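Local coordinates for agmatine N-acetyltransferase (Drosophila melanogaster, PDB 7CIW), which probably catalyses the transfer of an acetyl group from acetyl-CoA to the amine of agmatine, as a member of the AANAT subfamily of GNAT acetyltransferases, at residues Lys80-Pro85 / Glu111-Cys117. The protein carries 1 engineered substitution. Numbering follows the deposited sequence.
Sequences KDSHEP and ETATDVC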
# COMPACT_ATOMS: atom_id res chain seq x y z
N LYS A 80 2.79 4.09 -11.49
CA LYS A 80 3.21 2.93 -12.27
C LYS A 80 2.65 3.04 -13.68
O LYS A 80 1.66 3.73 -13.92
CB LYS A 80 2.79 1.61 -11.60
CG LYS A 80 1.31 1.33 -11.59
CD LYS A 80 1.02 0.04 -10.79
CE LYS A 80 -0.45 -0.34 -10.89
NZ LYS A 80 -0.75 -1.55 -10.06
N ASP A 81 3.31 2.36 -14.61
CA ASP A 81 2.88 2.34 -16.00
C ASP A 81 2.76 0.90 -16.49
O ASP A 81 2.82 -0.05 -15.69
CB ASP A 81 3.84 3.16 -16.87
CG ASP A 81 5.25 2.57 -16.93
OD1 ASP A 81 5.47 1.46 -16.41
OD2 ASP A 81 6.14 3.23 -17.52
N SER A 82 2.61 0.72 -17.80
CA SER A 82 2.38 -0.62 -18.34
C SER A 82 3.61 -1.52 -18.26
O SER A 82 3.50 -2.72 -18.52
CB SER A 82 1.93 -0.52 -19.79
OG SER A 82 2.95 0.03 -20.60
N HIS A 83 4.77 -0.97 -17.90
CA HIS A 83 5.97 -1.76 -17.68
C HIS A 83 6.05 -2.32 -16.27
O HIS A 83 6.91 -3.17 -16.00
CB HIS A 83 7.22 -0.90 -17.98
CG HIS A 83 8.49 -1.67 -18.04
ND1 HIS A 83 9.49 -1.55 -17.09
CD2 HIS A 83 8.94 -2.58 -18.94
CE1 HIS A 83 10.49 -2.35 -17.41
NE2 HIS A 83 10.18 -2.99 -18.52
N GLU A 84 5.16 -1.91 -15.37
CA GLU A 84 5.27 -2.36 -13.98
C GLU A 84 5.22 -3.88 -13.81
O GLU A 84 5.93 -4.39 -12.93
CB GLU A 84 4.20 -1.68 -13.13
CG GLU A 84 4.39 -1.87 -11.62
CD GLU A 84 5.65 -1.21 -11.06
OE1 GLU A 84 6.40 -0.55 -11.82
OE2 GLU A 84 5.88 -1.34 -9.84
N PRO A 85 4.44 -4.66 -14.58
CA PRO A 85 4.52 -6.12 -14.39
C PRO A 85 5.93 -6.67 -14.61
O PRO A 85 6.40 -7.51 -13.84
CB PRO A 85 3.52 -6.66 -15.42
CG PRO A 85 2.50 -5.54 -15.53
CD PRO A 85 3.33 -4.28 -15.48
N GLU A 111 0.48 -7.92 -9.55
CA GLU A 111 0.65 -6.90 -10.58
C GLU A 111 0.52 -7.51 -11.98
O GLU A 111 -0.10 -6.92 -12.87
CB GLU A 111 2.00 -6.20 -10.42
CG GLU A 111 2.35 -5.24 -11.55
CD GLU A 111 1.53 -3.97 -11.50
OE1 GLU A 111 1.22 -3.51 -10.38
OE2 GLU A 111 1.16 -3.44 -12.58
N THR A 112 1.08 -8.70 -12.18
CA THR A 112 0.94 -9.37 -13.46
C THR A 112 -0.52 -9.71 -13.75
O THR A 112 -0.98 -9.56 -14.89
CB THR A 112 1.78 -10.64 -13.48
OG1 THR A 112 3.17 -10.28 -13.47
CG2 THR A 112 1.48 -11.47 -14.72
N ALA A 113 -1.26 -10.14 -12.73
CA ALA A 113 -2.65 -10.53 -12.93
C ALA A 113 -3.54 -9.31 -13.16
O ALA A 113 -4.52 -9.40 -13.92
CB ALA A 113 -3.15 -11.33 -11.73
N THR A 114 -3.24 -8.18 -12.52
CA THR A 114 -4.13 -7.02 -12.65
C THR A 114 -3.80 -6.19 -13.89
O THR A 114 -4.71 -5.82 -14.64
CB THR A 114 -4.07 -6.15 -11.40
OG1 THR A 114 -2.72 -5.79 -11.10
CG2 THR A 114 -4.66 -6.90 -10.22
N ASP A 115 -2.52 -5.89 -14.10
CA ASP A 115 -2.02 -5.25 -15.33
C ASP A 115 -2.93 -4.09 -15.76
O ASP A 115 -3.45 -4.05 -16.87
CB ASP A 115 -1.90 -6.30 -16.44
CG ASP A 115 -0.97 -5.87 -17.58
OD1 ASP A 115 -0.40 -4.77 -17.53
OD2 ASP A 115 -0.82 -6.65 -18.54
N VAL A 116 -3.12 -3.14 -14.84
CA VAL A 116 -4.29 -2.26 -14.95
C VAL A 116 -4.16 -1.29 -16.11
O VAL A 116 -5.17 -0.79 -16.61
CB VAL A 116 -4.54 -1.49 -13.64
CG1 VAL A 116 -4.96 -2.44 -12.53
CG2 VAL A 116 -3.32 -0.61 -13.26
N CYS A 117 -2.94 -0.96 -16.52
CA CYS A 117 -2.78 -0.02 -17.63
C CYS A 117 -3.30 -0.63 -18.93
O CYS A 117 -4.00 0.04 -19.71
CB CYS A 117 -1.32 0.39 -17.75
SG CYS A 117 -0.86 1.53 -16.38
O HOH W 1 -1.61 -3.42 -12.31
O HOH W 2 -2.93 -3.02 -9.67
O HOH W 3 0.70 -1.32 -14.20
O HOH W 4 4.83 -8.45 -11.96
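Lys80, at the end of strand 70-80, sends its extended side chain across to the end of helix 99-114, where NZ forms a buried salt bridge with Glu111 OE1 (2.8 Å). Two waters share the ammonium group: water 1 accepts from Lys80 NZ and Val116 N and donates to Glu111 OE2 and Thr114 OG1, while water 2 joins Lys80 NZ to Thr114 OG1. The chain then turns. The side chain of Asp81 makes a capping bond at the type I turn Asp81-Glu84 that leads into helix 84-95, its OD1 accepting from His83 N (2.9 Å); its carbonyl is tied through water 3 to Glu111 OE2. Cys117 packs against this turn, with SG 3.7 Å from Asp81 C and CB 3.9 Å from Ser82 CB. Beyond it, Pro85 covers the Glu111 side chain (Pro85 CA to Glu111 CG, 3.7 Å) and places CG 3.6 Å from OD1 of Asp115, which is salt-bridged to Arg118. Asp115, with positive phi, breaks the helical path between helices 99-114 and 116-119. The arrangement is a strand-to-helix junction of the GNAT fold: where the chain leaves strand 70-80 of the central mixed sheet, it is tied by a hydrated ion pair to the helical connection that leads back to the antiparallel neighbour, strand 125-133.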